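Local coordinates for protein lovastatin nonaketide synthase, polyketide synthase component (Aspergillus terreus, PDB 7CPX) that builds the nonaketide dihydromonacolin L from nine malonyl-CoA units, with its partner lovC, in the biosynthesis of the cholesterol-lowering drug lovastatin, at residues A[1100-1112]-A[1241-1253]. The protein carries 2 engineered substitutions. Residues are numbered along the deposited sequence; the frame is centred on the assembly and turned at random.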
ATOM      1  N   HIS A1100       0.631 -11.633 -33.456  1.00 95.08           N
ATOM      2  CA  HIS A1100      -0.630 -11.275 -34.093  1.00 95.08           C
ATOM      3  C   HIS A1100      -1.692 -10.934 -33.052  1.00 95.08           C
ATOM      4  O   HIS A1100      -2.875 -10.826 -33.375  1.00 95.08           O
ATOM      5  CB  HIS A1100      -1.121 -12.416 -34.983  1.00 95.08           C
ATOM      6  CG  HIS A1100      -1.497 -13.651 -34.226  1.00 95.08           C
ATOM      7  ND1 HIS A1100      -0.564 -14.470 -33.627  1.00 95.08           N
ATOM      8  CD2 HIS A1100      -2.704 -14.208 -33.971  1.00 95.08           C
ATOM      9  CE1 HIS A1100      -1.180 -15.476 -33.034  1.00 95.08           C
ATOM     10  NE2 HIS A1100      -2.480 -15.342 -33.229  1.00 95.08           N
ATOM     11  N   HIS A1101      -1.263 -10.760 -31.800  1.00 91.52           N
ATOM     12  CA  HIS A1101      -2.196 -10.415 -30.736  1.00 91.52           C
ATOM     13  C   HIS A1101      -2.751  -9.006 -30.896  1.00 91.52           C
ATOM     14  O   HIS A1101      -3.713  -8.650 -30.207  1.00 91.52           O
ATOM     15  CB  HIS A1101      -1.515 -10.554 -29.375  1.00 91.52           C
ATOM     16  CG  HIS A1101      -0.920 -11.906 -29.135  1.00 91.52           C
ATOM     17  ND1 HIS A1101      -1.675 -12.998 -28.767  1.00 91.52           N
ATOM     18  CD2 HIS A1101       0.361 -12.342 -29.209  1.00 91.52           C
ATOM     19  CE1 HIS A1101      -0.886 -14.049 -28.627  1.00 91.52           C
ATOM     20  NE2 HIS A1101       0.353 -13.677 -28.889  1.00 91.52           N
ATOM     21  N   LEU A1102      -2.167  -8.202 -31.782  1.00 90.03           N
ATOM     22  CA  LEU A1102      -2.627  -6.855 -32.063  1.00 90.03           C
ATOM     23  C   LEU A1102      -2.919  -6.698 -33.550  1.00 90.03           C
ATOM     24  O   LEU A1102      -2.348  -7.416 -34.376  1.00 90.03           O
ATOM     25  CB  LEU A1102      -1.583  -5.814 -31.641  1.00 90.03           C
ATOM     26  CG  LEU A1102      -1.604  -5.391 -30.174  1.00 90.03           C
ATOM     27  CD1 LEU A1102      -0.400  -4.534 -29.844  1.00 90.03           C
ATOM     28  CD2 LEU A1102      -2.877  -4.633 -29.871  1.00 90.03           C
ATOM     29  N   PRO A1103      -3.799  -5.774 -33.921  1.00 91.07           N
ATOM     30  CA  PRO A1103      -4.124  -5.589 -35.334  1.00 91.07           C
ATOM     31  C   PRO A1103      -2.891  -5.201 -36.128  1.00 91.07           C
ATOM     32  O   PRO A1103      -2.037  -4.451 -35.632  1.00 91.07           O
ATOM     33  CB  PRO A1103      -5.157  -4.452 -35.317  1.00 91.07           C
ATOM     34  CG  PRO A1103      -4.926  -3.746 -34.037  1.00 91.07           C
ATOM     35  CD  PRO A1103      -4.496  -4.798 -33.068  1.00 91.07           C
ATOM     36  N   PRO A1104      -2.754  -5.689 -37.359  1.00 89.60           N
ATOM     37  CA  PRO A1104      -1.637  -5.254 -38.183  1.00 89.60           C
ATOM     38  C   PRO A1104      -1.705  -3.758 -38.420  1.00 89.60           C
ATOM     39  O   PRO A1104      -2.801  -3.173 -38.498  1.00 89.60           O
ATOM     40  CB  PRO A1104      -1.829  -6.042 -39.485  1.00 89.60           C
ATOM     41  CG  PRO A1104      -2.625  -7.224 -39.099  1.00 89.60           C
ATOM     42  CD  PRO A1104      -3.536  -6.751 -38.013  1.00 89.60           C
ATOM     43  N   PRO A1105      -0.558  -3.099 -38.539  1.00 90.19           N
ATOM     44  CA  PRO A1105      -0.567  -1.650 -38.749  1.00 90.19           C
ATOM     45  C   PRO A1105      -1.154  -1.287 -40.101  1.00 90.19           C
ATOM     46  O   PRO A1105      -1.167  -2.090 -41.037  1.00 90.19           O
ATOM     47  CB  PRO A1105       0.916  -1.275 -38.670  1.00 90.19           C
ATOM     48  CG  PRO A1105       1.615  -2.504 -39.129  1.00 90.19           C
ATOM     49  CD  PRO A1105       0.806  -3.648 -38.594  1.00 90.19           C
ATOM     50  N   GLU A1106      -1.646  -0.055 -40.194  1.00 96.92           N
ATOM     51  CA  GLU A1106      -2.168   0.430 -41.458  1.00 96.92           C
ATOM     52  C   GLU A1106      -1.064   0.412 -42.514  1.00 96.92           C
ATOM     53  O   GLU A1106       0.116   0.203 -42.223  1.00 96.92           O
ATOM     54  CB  GLU A1106      -2.745   1.834 -41.297  1.00 96.92           C
ATOM     55  CG  GLU A1106      -3.915   1.915 -40.327  1.00 96.92           C
ATOM     56  CD  GLU A1106      -5.109   1.093 -40.775  1.00 96.92           C
ATOM     57  OE1 GLU A1106      -5.133   0.666 -41.950  1.00 96.92           O
ATOM     58  OE2 GLU A1106      -6.024   0.872 -39.954  1.00 96.92           O
ATOM     59  N   GLU A1107      -1.466   0.642 -43.762  1.00 98.51           N
ATOM     60  CA  GLU A1107      -0.598   0.391 -44.911  1.00 98.51           C
ATOM     61  C   GLU A1107       0.388   1.541 -45.134  1.00 98.51           C
ATOM     62  O   GLU A1107       0.468   2.130 -46.211  1.00 98.51           O
ATOM     63  CB  GLU A1107      -1.449   0.152 -46.152  1.00 98.51           C
ATOM     64  CG  GLU A1107      -0.810  -0.775 -47.171  1.00 98.51           C
ATOM     65  CD  GLU A1107      -0.786  -2.220 -46.709  1.00 98.51           C
ATOM     66  OE1 GLU A1107      -1.201  -2.486 -45.561  1.00 98.51           O
ATOM     67  OE2 GLU A1107      -0.353  -3.089 -47.494  1.00 98.51           O
ATOM     68  N   GLU A1108       1.157   1.849 -44.089  1.00100.41           N
ATOM     69  CA  GLU A1108       2.304   2.750 -44.199  1.00100.41           C
ATOM     70  C   GLU A1108       1.926   4.011 -44.982  1.00100.41           C
ATOM     71  O   GLU A1108       2.350   4.223 -46.118  1.00100.41           O
ATOM     72  CB  GLU A1108       3.493   2.032 -44.840  1.00100.41           C
ATOM     73  CG  GLU A1108       4.775   2.849 -44.846  1.00100.41           C
ATOM     74  CD  GLU A1108       5.970   2.054 -45.334  1.00100.41           C
ATOM     75  OE1 GLU A1108       5.814   0.841 -45.588  1.00100.41           O
ATOM     76  OE2 GLU A1108       7.065   2.641 -45.461  1.00100.41           O
ATOM     77  N   HIS A1109       1.100   4.837 -44.330  1.00 98.01           N
ATOM     78  CA  HIS A1109       0.333   5.907 -44.961  1.00 98.01           C
ATOM     79  C   HIS A1109       1.100   6.509 -46.135  1.00 98.01           C
ATOM     80  O   HIS A1109       2.281   6.852 -46.005  1.00 98.01           O
ATOM     81  CB  HIS A1109       0.004   6.984 -43.924  1.00 98.01           C
ATOM     82  CG  HIS A1109      -1.173   7.832 -44.288  1.00 98.01           C
ATOM     83  ND1 HIS A1109      -2.446   7.322 -44.420  1.00 98.01           N
ATOM     84  CD2 HIS A1109      -1.269   9.154 -44.560  1.00 98.01           C
ATOM     85  CE1 HIS A1109      -3.277   8.293 -44.753  1.00 98.01           C
ATOM     86  NE2 HIS A1109      -2.587   9.416 -44.844  1.00 98.01           N
ATOM     87  N   PRO A1110       0.450   6.652 -47.298  1.00 98.77           N
ATOM     88  CA  PRO A1110       1.190   6.682 -48.569  1.00 98.77           C
ATOM     89  C   PRO A1110       2.198   7.806 -48.731  1.00 98.77           C
ATOM     90  O   PRO A1110       3.398   7.559 -48.879  1.00 98.77           O
ATOM     91  CB  PRO A1110       0.066   6.823 -49.599  1.00 98.77           C
ATOM     92  CG  PRO A1110      -0.996   7.583 -48.867  1.00 98.77           C
ATOM     93  CD  PRO A1110      -0.966   7.017 -47.484  1.00 98.77           C
ATOM     94  N   HIS A1111       1.720   9.046 -48.699  1.00 99.35           N
ATOM     95  CA  HIS A1111       2.542  10.217 -48.955  1.00 99.35           C
ATOM     96  C   HIS A1111       2.643  11.014 -47.670  1.00 99.35           C
ATOM     97  O   HIS A1111       1.625  11.454 -47.129  1.00 99.35           O
ATOM     98  CB  HIS A1111       1.948  11.095 -50.056  1.00 99.35           C
ATOM     99  CG  HIS A1111       1.354  10.326 -51.191  1.00 99.35           C
ATOM    100  ND1 HIS A1111       2.065  10.002 -52.325  1.00 99.35           N
ATOM    101  CD2 HIS A1111       0.107   9.834 -51.374  1.00 99.35           C
ATOM    102  CE1 HIS A1111       1.284   9.334 -53.154  1.00 99.35           C
ATOM    103  NE2 HIS A1111       0.091   9.218 -52.600  1.00 99.35           N
ATOM    104  N   MET A1112       3.864  11.192 -47.188  1.00 93.80           N
ATOM    105  CA  MET A1112       4.085  11.935 -45.956  1.00 93.80           C
ATOM    106  C   MET A1112       5.377  12.713 -46.136  1.00 93.80           C
ATOM    107  O   MET A1112       6.440  12.116 -46.330  1.00 93.80           O
ATOM    108  CB  MET A1112       4.155  10.998 -44.756  1.00 93.80           C
ATOM    109  CG  MET A1112       3.194   9.824 -44.826  1.00 93.80           C
ATOM    110  SD  MET A1112       3.073   8.930 -43.268  1.00 93.80           S
ATOM    111  CE  MET A1112       1.808   9.888 -42.442  1.00 93.80           C
ATOM    112  N   VAL A1241       0.554   3.075 -33.422  1.00 86.09           N
ATOM    113  CA  VAL A1241       0.770   1.660 -33.686  1.00 86.09           C
ATOM    114  C   VAL A1241       2.242   1.467 -34.019  1.00 86.09           C
ATOM    115  O   VAL A1241       2.694   1.832 -35.109  1.00 86.09           O
ATOM    116  CB  VAL A1241      -0.129   1.152 -34.828  1.00 86.09           C
ATOM    117  CG1 VAL A1241       0.014  -0.352 -34.988  1.00 86.09           C
ATOM    118  CG2 VAL A1241      -1.579   1.526 -34.578  1.00 86.09           C
ATOM    119  N   VAL A1242       2.997   0.906 -33.081  1.00 85.89           N
ATOM    120  CA  VAL A1242       4.414   0.626 -33.267  1.00 85.89           C
ATOM    121  C   VAL A1242       4.558  -0.851 -33.597  1.00 85.89           C
ATOM    122  O   VAL A1242       3.972  -1.703 -32.923  1.00 85.89           O
ATOM    123  CB  VAL A1242       5.223   0.998 -32.014  1.00 85.89           C
ATOM    124  CG1 VAL A1242       6.711   0.831 -32.259  1.00 85.89           C
ATOM    125  CG2 VAL A1242       4.912   2.419 -31.600  1.00 85.89           C
ATOM    126  N   PHE A1243       5.334  -1.159 -34.633  1.00 88.72           N
ATOM    127  CA  PHE A1243       5.450  -2.523 -35.123  1.00 88.72           C
ATOM    128  C   PHE A1243       6.894  -2.825 -35.492  1.00 88.72           C
ATOM    129  O   PHE A1243       7.725  -1.927 -35.652  1.00 88.72           O
ATOM    130  CB  PHE A1243       4.525  -2.763 -36.324  1.00 88.72           C
ATOM    131  CG  PHE A1243       4.539  -1.653 -37.337  1.00 88.72           C
ATOM    132  CD1 PHE A1243       3.818  -0.493 -37.121  1.00 88.72           C
ATOM    133  CD2 PHE A1243       5.254  -1.777 -38.513  1.00 88.72           C
ATOM    134  CE1 PHE A1243       3.820   0.526 -38.049  1.00 88.72           C
ATOM    135  CE2 PHE A1243       5.258  -0.763 -39.449  1.00 88.72           C
ATOM    136  CZ  PHE A1243       4.542   0.392 -39.217  1.00 88.72           C
ATOM    137  N   ASP A1244       7.181  -4.119 -35.615  1.00 95.12           N
ATOM    138  CA  ASP A1244       8.524  -4.601 -35.887  1.00 95.12           C
ATOM    139  C   ASP A1244       8.833  -4.488 -37.380  1.00 95.12           C
ATOM    140  O   ASP A1244       8.016  -4.022 -38.180  1.00 95.12           O
ATOM    141  CB  ASP A1244       8.666  -6.046 -35.411  1.00 95.12           C
ATOM    142  CG  ASP A1244      10.109  -6.442 -35.161  1.00 95.12           C
ATOM    143  OD1 ASP A1244      11.014  -5.759 -35.685  1.00 95.12           O
ATOM    144  OD2 ASP A1244      10.337  -7.441 -34.447  1.00 95.12           O
ATOM    145  N   ALA A1245      10.035  -4.923 -37.761  1.00 98.72           N
ATOM    146  CA  ALA A1245      10.397  -4.943 -39.173  1.00 98.72           C
ATOM    147  C   ALA A1245       9.466  -5.856 -39.959  1.00 98.72           C
ATOM    148  O   ALA A1245       9.060  -5.528 -41.080  1.00 98.72           O
ATOM    149  CB  ALA A1245      11.849  -5.388 -39.335  1.00 98.72           C
ATOM    150  N   GLU A1246       9.113  -7.008 -39.385  1.00 97.12           N
ATOM    151  CA  GLU A1246       8.153  -7.907 -40.015  1.00 97.12           C
ATOM    152  C   GLU A1246       6.726  -7.378 -39.959  1.00 97.12           C
ATOM    153  O   GLU A1246       5.810  -8.076 -40.407  1.00 97.12           O
ATOM    154  CB  GLU A1246       8.213  -9.293 -39.362  1.00 97.12           C
ATOM    155  CG  GLU A1246       7.972  -9.305 -37.857  1.00 97.12           C
ATOM    156  CD  GLU A1246       9.246  -9.135 -37.052  1.00 97.12           C
ATOM    157  OE1 GLU A1246      10.280  -8.755 -37.641  1.00 97.12           O
ATOM    158  OE2 GLU A1246       9.213  -9.384 -35.828  1.00 97.12           O
ATOM    159  N   GLN A1247       6.519  -6.178 -39.417  1.00 93.26           N
ATOM    160  CA  GLN A1247       5.229  -5.499 -39.381  1.00 93.26           C
ATOM    161  C   GLN A1247       4.298  -6.063 -38.318  1.00 93.26           C
ATOM    162  O   GLN A1247       3.085  -5.831 -38.374  1.00 93.26           O
ATOM    163  CB  GLN A1247       4.539  -5.546 -40.749  1.00 93.26           C
ATOM    164  CG  GLN A1247       3.525  -4.437 -40.963  1.00 93.26           C
ATOM    165  CD  GLN A1247       3.124  -4.286 -42.416  1.00 93.26           C
ATOM    166  OE1 GLN A1247       3.247  -5.222 -43.207  1.00 93.26           O
ATOM    167  NE2 GLN A1247       2.649  -3.101 -42.778  1.00 93.26           N
ATOM    168  N   THR A1248       4.826  -6.802 -37.347  1.00 93.40           N
ATOM    169  CA  THR A1248       4.033  -7.237 -36.207  1.00 93.40           C
ATOM    170  C   THR A1248       3.963  -6.113 -35.183  1.00 93.40           C
ATOM    171  O   THR A1248       4.980  -5.491 -34.860  1.00 93.40           O
ATOM    172  CB  THR A1248       4.633  -8.490 -35.575  1.00 93.40           C
ATOM    173  OG1 THR A1248       6.032  -8.288 -35.341  1.00 93.40           O
ATOM    174  CG2 THR A1248       4.435  -9.698 -36.480  1.00 93.40           C
ATOM    175  N   THR A1249       2.764  -5.857 -34.669  1.00 89.01           N
ATOM    176  CA  THR A1249       2.533  -4.725 -33.780  1.00 89.01           C
ATOM    177  C   THR A1249       3.062  -5.054 -32.390  1.00 89.01           C
ATOM    178  O   THR A1249       2.483  -5.877 -31.674  1.00 89.01           O
ATOM    179  CB  THR A1249       1.049  -4.380 -33.730  1.00 89.01           C
ATOM    180  OG1 THR A1249       0.566  -4.137 -35.057  1.00 89.01           O
ATOM    181  CG2 THR A1249       0.821  -3.145 -32.882  1.00 89.01           C
ATOM    182  N   LEU A1250       4.163  -4.406 -32.005  1.00 90.80           N
ATOM    183  CA  LEU A1250       4.667  -4.542 -30.644  1.00 90.80           C
ATOM    184  C   LEU A1250       3.690  -3.931 -29.652  1.00 90.80           C
ATOM    185  O   LEU A1250       3.309  -4.565 -28.662  1.00 90.80           O
ATOM    186  CB  LEU A1250       6.032  -3.868 -30.521  1.00 90.80           C
ATOM    187  CG  LEU A1250       7.044  -4.138 -31.633  1.00 90.80           C
ATOM    188  CD1 LEU A1250       8.320  -3.366 -31.371  1.00 90.80           C
ATOM    189  CD2 LEU A1250       7.331  -5.619 -31.751  1.00 90.80           C
ATOM    190  N   PHE A1251       3.274  -2.694 -29.905  1.00 85.75           N
ATOM    191  CA  PHE A1251       2.272  -2.044 -29.079  1.00 85.75           C
ATOM    192  C   PHE A1251       1.609  -0.942 -29.890  1.00 85.75           C
ATOM    193  O   PHE A1251       2.170  -0.434 -30.863  1.00 85.75           O
ATOM    194  CB  PHE A1251       2.879  -1.481 -27.788  1.00 85.75           C
ATOM    195  CG  PHE A1251       3.670  -0.219 -27.985  1.00 85.75           C
ATOM    196  CD1 PHE A1251       5.020  -0.269 -28.272  1.00 85.75           C
ATOM    197  CD2 PHE A1251       3.062   1.017 -27.871  1.00 85.75           C
ATOM    198  CE1 PHE A1251       5.749   0.890 -28.449  1.00 85.75           C
ATOM    199  CE2 PHE A1251       3.780   2.179 -28.047  1.00 85.75           C
ATOM    200  CZ  PHE A1251       5.127   2.117 -28.335  1.00 85.75           C
ATOM    201  N   GLN A1252       0.403  -0.585 -29.466  1.00 86.11           N
ATOM    202  CA  GLN A1252      -0.386   0.462 -30.088  1.00 86.11           C
ATOM    203  C   GLN A1252      -0.984   1.346 -29.006  1.00 86.11           C
ATOM    204  O   GLN A1252      -1.028   0.983 -27.828  1.00 86.11           O
ATOM    205  CB  GLN A1252      -1.508  -0.115 -30.963  1.00 86.11           C
ATOM    206  CG  GLN A1252      -2.543  -0.930 -30.200  1.00 86.11           C
ATOM    207  CD  GLN A1252      -3.828  -1.128 -30.981  1.00 86.11           C
ATOM    208  OE1 GLN A1252      -4.913  -1.164 -30.404  1.00 86.11           O
ATOM    209  NE2 GLN A1252      -3.711  -1.258 -32.297  1.00 86.11           N
ATOM    210  N   VAL A1253      -1.448   2.517 -29.426  1.00 83.48           N
ATOM    211  CA  VAL A1253      -2.108   3.467 -28.544  1.00 83.48           C
ATOM    212  C   VAL A1253      -3.388   3.934 -29.217  1.00 83.48           C
ATOM    213  O   VAL A1253      -3.453   4.040 -30.447  1.00 83.48           O
ATOM    214  CB  VAL A1253      -1.199   4.665 -28.209  1.00 83.48           C
ATOM    215  CG1 VAL A1253      -1.863   5.557 -27.190  1.00 83.48           C
ATOM    216  CG2 VAL A1253       0.141   4.183 -27.690  1.00 83.48           C
TER
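P1105 sets its CB–CG edge over one face of the F1243 ring: CG sits 3.6 Å from the centroid of that ring, 14° off the normal, a CH-pi contact, and CB lies 3.4 Å from F1243 CD1. Proline suits the place because it offers a compact, rigid ring whose CB and CG hydrogens can point into the pi face. Q1247 CG packs 3.3 Å from P1105 CG, and V1241 CG1 approaches P1105 CB at 3.9 Å. Q1247 swings CG away from its own N and runs on extended, which lays CG and the amide end beside the proline ring.

The apolar packing continues at L1102, which forks over strand 1249-1260. CD1 rests 3.6 Å from T1249 CG2, while CD2 lies against Q1252 CG at 3.7 Å. P1103 brings its CG to the amide end of Q1252, whose OE1 is hydrogen-bonded to R1203; the long, partly apolar glutamine can thus serve both neighbours.

One hydrogen bond joins the segments. T1249 OG1 donates to P1103 O at 2.7 Å, tilted 27° from the carbonyl plane. Chi1 of -56° puts OG1 anti to the carbonyl carbon and sends CG2 to L1102, so a single threonine supplies both a donor and a methyl. P1103, P1104 and P1105 lack N-H groups and run extended, polyproline II-like, leaving side chains and this carbonyl to make the junction.

Outward, E1106 meets the second subunit: OE2 is hydrogen-bonded to its H2020, OE1 salt-bridged to its R2023. Beneath, strands 1236-1243 and 1249-1260 pair as an antiparallel hairpin, with a type I turn from D1244 to Q1247 and a classic beta bulge where L1250 and F1251 face V1242. The arrangement is a proline-rich linker packed across a hairpin of the predicted C-terminal hotdog fold of the dehydratase domain.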